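Long-range contact in acyl-CoA dehydrogenase (Bacillus anthracis, PDB 3OWA), which probably catalyses the FAD-dependent alpha,beta-dehydrogenation of acyl-CoA thioesters, as other members of the acyl-CoA dehydrogenase family do: residues R282-Y290 with H383-I394. Residues are numbered along the deposited sequence; the frame is centred on the assembly and turned at random.
With FAD (flavin-adenine dinucleotide), chain J.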
loop_
_atom_site.group_PDB
_atom_site.type_symbol
_atom_site.label_atom_id
_atom_site.label_comp_id
_atom_site.label_asym_id
_atom_site.label_seq_id
_atom_site.Cartn_x
_atom_site.Cartn_y
_atom_site.Cartn_z
ATOM N N ARG A 282 -14.941 2.684 -8.802
ATOM C CA ARG A 282 -14.506 2.250 -10.118
ATOM C C ARG A 282 -13.550 1.033 -10.012
ATOM O O ARG A 282 -13.602 0.104 -10.833
ATOM C CB ARG A 282 -13.799 3.418 -10.841
ATOM C CG ARG A 282 -13.283 3.065 -12.217
ATOM C CD ARG A 282 -14.444 2.608 -13.155
ATOM N NE ARG A 282 -13.875 2.277 -14.453
ATOM C CZ ARG A 282 -14.545 1.697 -15.442
ATOM N NH1 ARG A 282 -13.916 1.424 -16.589
ATOM N NH2 ARG A 282 -15.831 1.374 -15.280
ATOM N N ALA A 283 -12.666 1.052 -9.014
ATOM C CA ALA A 283 -11.771 -0.066 -8.797
ATOM C C ALA A 283 -12.573 -1.345 -8.479
ATOM O O ALA A 283 -12.223 -2.427 -8.944
ATOM C CB ALA A 283 -10.784 0.234 -7.628
ATOM N N VAL A 284 -13.613 -1.226 -7.658
ATOM C CA VAL A 284 -14.449 -2.389 -7.371
ATOM C C VAL A 284 -15.025 -2.936 -8.679
ATOM O O VAL A 284 -14.950 -4.129 -8.951
ATOM C CB VAL A 284 -15.557 -2.071 -6.364
ATOM C CG1 VAL A 284 -16.612 -3.251 -6.315
ATOM C CG2 VAL A 284 -14.973 -1.856 -4.938
ATOM N N GLU A 285 -15.559 -2.033 -9.493
ATOM C CA GLU A 285 -16.216 -2.388 -10.730
ATOM C C GLU A 285 -15.305 -3.107 -11.724
ATOM O O GLU A 285 -15.637 -4.184 -12.223
ATOM C CB GLU A 285 -16.806 -1.131 -11.375
ATOM C CG GLU A 285 -17.479 -1.410 -12.711
ATOM C CD GLU A 285 -18.159 -0.165 -13.340
ATOM O OE1 GLU A 285 -19.072 -0.394 -14.177
ATOM O OE2 GLU A 285 -17.773 1.013 -13.025
ATOM N N ILE A 286 -14.145 -2.524 -12.009
ATOM C CA ILE A 286 -13.240 -3.159 -12.961
ATOM C C ILE A 286 -12.616 -4.462 -12.439
ATOM O O ILE A 286 -12.347 -5.366 -13.210
ATOM C CB ILE A 286 -12.192 -2.192 -13.545
ATOM C CG1 ILE A 286 -11.163 -1.812 -12.490
ATOM C CG2 ILE A 286 -12.902 -0.973 -14.106
ATOM C CD1 ILE A 286 -10.211 -0.697 -12.982
ATOM N N SER A 287 -12.464 -4.572 -11.124
ATOM C CA SER A 287 -11.980 -5.780 -10.520
ATOM C C SER A 287 -13.025 -6.877 -10.583
ATOM O O SER A 287 -12.670 -8.028 -10.797
ATOM C CB SER A 287 -11.554 -5.534 -9.058
ATOM O OG SER A 287 -10.558 -4.534 -9.032
ATOM N N ALA A 288 -14.294 -6.527 -10.399
ATOM C CA ALA A 288 -15.360 -7.520 -10.421
ATOM C C ALA A 288 -15.539 -7.988 -11.848
ATOM O O ALA A 288 -15.686 -9.190 -12.086
ATOM C CB ALA A 288 -16.657 -6.927 -9.888
ATOM N N GLN A 289 -15.494 -7.070 -12.805
ATOM C CA GLN A 289 -15.596 -7.471 -14.216
ATOM C C GLN A 289 -14.415 -8.368 -14.601
ATOM O O GLN A 289 -14.608 -9.369 -15.275
ATOM C CB GLN A 289 -15.645 -6.270 -15.168
ATOM C CG GLN A 289 -16.727 -5.267 -14.903
ATOM C CD GLN A 289 -16.629 -4.028 -15.816
ATOM O OE1 GLN A 289 -15.538 -3.509 -16.113
ATOM N NE2 GLN A 289 -17.782 -3.554 -16.258
ATOM N N TYR A 290 -13.203 -8.013 -14.172
ATOM C CA TYR A 290 -12.027 -8.830 -14.473
ATOM C C TYR A 290 -12.122 -10.232 -13.875
ATOM O O TYR A 290 -11.848 -11.203 -14.570
ATOM C CB TYR A 290 -10.710 -8.150 -14.021
ATOM C CG TYR A 290 -9.536 -8.888 -14.568
ATOM C CD1 TYR A 290 -8.800 -9.773 -13.758
ATOM C CD2 TYR A 290 -9.171 -8.750 -15.922
ATOM C CE1 TYR A 290 -7.745 -10.488 -14.269
ATOM C CE2 TYR A 290 -8.092 -9.452 -16.444
ATOM C CZ TYR A 290 -7.377 -10.322 -15.614
ATOM O OH TYR A 290 -6.319 -11.045 -16.121
ATOM N N HIS A 383 -5.888 -8.546 -10.636
ATOM C CA HIS A 383 -5.492 -8.583 -12.058
ATOM C C HIS A 383 -4.182 -9.356 -12.260
ATOM O O HIS A 383 -3.851 -9.743 -13.364
ATOM C CB HIS A 383 -5.305 -7.144 -12.636
ATOM C CG HIS A 383 -6.591 -6.442 -12.973
ATOM N ND1 HIS A 383 -7.407 -5.866 -12.020
ATOM C CD2 HIS A 383 -7.197 -6.221 -14.172
ATOM C CE1 HIS A 383 -8.471 -5.333 -12.619
ATOM N NE2 HIS A 383 -8.343 -5.506 -13.923
ATOM N N GLY A 384 -3.434 -9.604 -11.186
ATOM C CA GLY A 384 -2.148 -10.270 -11.352
ATOM C C GLY A 384 -1.158 -9.410 -12.123
ATOM O O GLY A 384 -1.145 -8.181 -11.993
ATOM N N GLY A 385 -0.350 -10.046 -12.970
ATOM C CA GLY A 385 0.654 -9.337 -13.796
ATOM C C GLY A 385 0.019 -8.285 -14.704
ATOM O O GLY A 385 0.672 -7.321 -15.041
ATOM N N TYR A 386 -1.261 -8.456 -15.093
ATOM C CA TYR A 386 -1.921 -7.413 -15.894
ATOM C C TYR A 386 -2.066 -6.094 -15.120
ATOM O O TYR A 386 -2.056 -5.000 -15.720
ATOM C CB TYR A 386 -3.289 -7.928 -16.412
ATOM C CG TYR A 386 -3.103 -9.233 -17.173
ATOM C CD1 TYR A 386 -2.818 -9.218 -18.556
ATOM C CD2 TYR A 386 -3.186 -10.482 -16.522
ATOM C CE1 TYR A 386 -2.624 -10.404 -19.291
ATOM C CE2 TYR A 386 -2.968 -11.693 -17.245
ATOM C CZ TYR A 386 -2.708 -11.641 -18.647
ATOM O OH TYR A 386 -2.491 -12.807 -19.374
ATOM N N GLY A 387 -2.147 -6.194 -13.793
ATOM C CA GLY A 387 -2.263 -5.026 -12.966
ATOM C C GLY A 387 -1.003 -4.165 -13.006
ATOM O O GLY A 387 -1.007 -3.021 -12.534
ATOM N N PHE A 388 0.079 -4.720 -13.546
ATOM C CA PHE A 388 1.389 -4.041 -13.535
ATOM C C PHE A 388 1.665 -3.519 -14.958
ATOM O O PHE A 388 2.714 -2.929 -15.234
ATOM C CB PHE A 388 2.420 -5.068 -13.110
ATOM C CG PHE A 388 3.787 -4.484 -12.695
ATOM C CD1 PHE A 388 4.909 -4.708 -13.483
ATOM C CD2 PHE A 388 3.911 -3.788 -11.517
ATOM C CE1 PHE A 388 6.147 -4.254 -13.134
ATOM C CE2 PHE A 388 5.178 -3.281 -11.112
ATOM C CZ PHE A 388 6.290 -3.528 -11.926
HETATM N N MSE A 389 0.686 -3.688 -15.856
HETATM C CA MSE A 389 0.879 -3.318 -17.290
HETATM C C MSE A 389 0.153 -2.006 -17.595
HETATM O O MSE A 389 -1.057 -1.884 -17.276
HETATM C CB MSE A 389 0.317 -4.422 -18.221
HETATM C CG MSE A 389 1.034 -5.736 -18.148
HETATM SE SE MSE A 389 2.847 -5.549 -18.755
HETATM C CE MSE A 389 3.746 -5.958 -17.130
ATOM N N ALA A 390 0.861 -1.042 -18.208
ATOM C CA ALA A 390 0.265 0.306 -18.471
ATOM C C ALA A 390 -0.993 0.211 -19.355
ATOM O O ALA A 390 -1.843 1.109 -19.374
ATOM C CB ALA A 390 1.295 1.240 -19.134
ATOM N N GLU A 391 -1.129 -0.889 -20.076
ATOM C CA GLU A 391 -2.334 -1.098 -20.878
ATOM C C GLU A 391 -3.621 -1.237 -20.010
ATOM O O GLU A 391 -4.761 -1.163 -20.530
ATOM C CB GLU A 391 -2.132 -2.369 -21.710
ATOM C CG GLU A 391 -2.912 -2.430 -23.019
ATOM C CD GLU A 391 -2.934 -3.833 -23.625
ATOM O OE1 GLU A 391 -3.936 -4.188 -24.303
ATOM O OE2 GLU A 391 -1.958 -4.594 -23.409
ATOM N N TYR A 392 -3.470 -1.472 -18.705
ATOM C CA TYR A 392 -4.672 -1.700 -17.873
ATOM C C TYR A 392 -5.016 -0.491 -17.018
ATOM O O TYR A 392 -4.135 0.121 -16.444
ATOM C CB TYR A 392 -4.543 -3.002 -17.045
ATOM C CG TYR A 392 -4.658 -4.217 -17.940
ATOM C CD1 TYR A 392 -5.862 -4.940 -18.013
ATOM C CD2 TYR A 392 -3.579 -4.615 -18.753
ATOM C CE1 TYR A 392 -5.982 -6.039 -18.852
ATOM C CE2 TYR A 392 -3.707 -5.709 -19.638
ATOM C CZ TYR A 392 -4.912 -6.401 -19.661
ATOM O OH TYR A 392 -5.033 -7.480 -20.503
ATOM N N GLU A 393 -6.307 -0.174 -16.936
ATOM C CA GLU A 393 -6.819 0.954 -16.187
ATOM C C GLU A 393 -6.398 0.879 -14.707
ATOM O O GLU A 393 -6.057 1.892 -14.080
ATOM C CB GLU A 393 -8.379 0.934 -16.304
ATOM C CG GLU A 393 -9.048 2.095 -15.546
ATOM C CD GLU A 393 -10.555 2.195 -15.723
ATOM O OE1 GLU A 393 -11.200 1.395 -16.468
ATOM O OE2 GLU A 393 -11.107 3.128 -15.118
ATOM N N ILE A 394 -6.389 -0.311 -14.121
ATOM C CA ILE A 394 -6.056 -0.393 -12.669
ATOM C C ILE A 394 -4.614 0.003 -12.405
ATOM O O ILE A 394 -4.265 0.452 -11.310
ATOM C CB ILE A 394 -6.370 -1.830 -12.082
ATOM C CG1 ILE A 394 -6.404 -1.788 -10.550
ATOM C CG2 ILE A 394 -5.379 -2.899 -12.621
ATOM C CD1 ILE A 394 -7.716 -1.186 -9.922
HETATM P PA FAD J . -3.415 -14.963 -12.537
HETATM O O1A FAD J . -4.553 -14.762 -13.525
HETATM O O2A FAD J . -2.841 -16.330 -12.547
HETATM O O5B FAD J . -3.977 -14.541 -11.113
HETATM C C5B FAD J . -4.929 -13.524 -10.987
HETATM C C4B FAD J . -5.368 -13.418 -9.544
HETATM O O4B FAD J . -6.075 -14.600 -9.184
HETATM C C3B FAD J . -4.180 -13.282 -8.586
HETATM O O3B FAD J . -4.584 -12.501 -7.496
HETATM C C2B FAD J . -4.022 -14.713 -8.083
HETATM O O2B FAD J . -3.434 -14.770 -6.814
HETATM C C1B FAD J . -5.474 -15.196 -8.052
HETATM N N9A FAD J . -5.577 -16.671 -8.138
HETATM C C8A FAD J . -5.211 -17.492 -9.185
HETATM N N7A FAD J . -5.502 -18.783 -8.863
HETATM C C5A FAD J . -6.059 -18.784 -7.631
HETATM C C6A FAD J . -6.529 -19.798 -6.798
HETATM N N6A FAD J . -6.354 -21.089 -7.117
HETATM N N1A FAD J . -7.049 -19.455 -5.567
HETATM C C2A FAD J . -7.095 -18.138 -5.148
HETATM N N3A FAD J . -6.635 -17.143 -5.986
HETATM C C4A FAD J . -6.112 -17.456 -7.179
HETATM N N1 FAD J . 6.960 -15.721 -16.098
HETATM C C2 FAD J . 7.962 -16.542 -16.523
HETATM O O2 FAD J . 7.730 -17.747 -16.607
HETATM N N3 FAD J . 9.203 -16.028 -16.869
HETATM C C4 FAD J . 9.468 -14.681 -16.786
HETATM O O4 FAD J . 10.587 -14.256 -17.098
HETATM C C4X FAD J . 8.458 -13.844 -16.332
HETATM N N5 FAD J . 8.678 -12.480 -16.227
HETATM C C5X FAD J . 7.656 -11.641 -15.841
HETATM C C6 FAD J . 7.869 -10.258 -15.820
HETATM C C7 FAD J . 6.821 -9.424 -15.441
HETATM C C7M FAD J . 7.034 -7.929 -15.375
HETATM C C8 FAD J . 5.580 -9.982 -15.118
HETATM C C8M FAD J . 4.414 -9.145 -14.695
HETATM C C9 FAD J . 5.372 -11.358 -15.130
HETATM C C9A FAD J . 6.402 -12.194 -15.519
HETATM N N10 FAD J . 6.197 -13.568 -15.543
HETATM C C10 FAD J . 7.204 -14.378 -15.993
HETATM C "C1'" FAD J . 4.864 -14.174 -15.201
HETATM C "C2'" FAD J . 4.450 -13.783 -13.761
HETATM O "O2'" FAD J . 5.297 -14.244 -12.691
HETATM C "C3'" FAD J . 2.947 -14.068 -13.581
HETATM O "O3'" FAD J . 2.234 -12.852 -13.620
HETATM C "C4'" FAD J . 2.683 -14.773 -12.285
HETATM O "O4'" FAD J . 3.441 -15.971 -12.295
HETATM C "C5'" FAD J . 0.896 -14.764 -12.168
HETATM O "O5'" FAD J . 0.109 -15.005 -13.260
HETATM P P FAD J . -1.063 -14.060 -13.862
HETATM O O1P FAD J . -0.435 -12.683 -13.917
HETATM O O2P FAD J . -1.613 -14.456 -15.173
HETATM O O3P FAD J . -2.198 -13.931 -12.764
HETATM O O HOH W 1 -4.954 -12.113 -14.174
#
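Y290 lies on H383 in an offset stack, with ring centroids 4.3 Å apart and planes at 22°; Y290 CB adds a CH-pi contact over the same imidazole face, while I394 CG2 covers the opposite one. H383 ND1 is satisfied by G379 O in helix 358-383, which limits rotation of the sandwiched ring. With CG anti to the backbone N (chi1 -170°), the Y290 ring reaches across H383 toward the FAD phosphates. There Y290 OH donates to a water at 2.6 Å, and that water donates to H383 O (2.7 Å) and FAD O1A (2.8 Å). G385 N donates a hydrogen bond to FAD O1P at 2.8 Å. A283 O accepts from S287 N and S287 OG on opposite faces of its plane, satisfying the hydroxyl within its own helix. At the far end, R282 grips E393 side-on: NE reaches OE2 at 3.0 Å, nearly straight (172°), and NH1 reaches OE1 at 2.7 Å on its syn lone pair. R282 NH2 bonds weakly to E285, and I286 CG2 lies over the guanidinium centre. Within the C-terminal domain, helix 257-293 is thus salt-bridged to the start of helix 393-401 and water-linked to the end of helix 358-383, beside an FAD pocket completed by the second subunit; the G385 N-H and the water probably help stabilise the pyrophosphate charge.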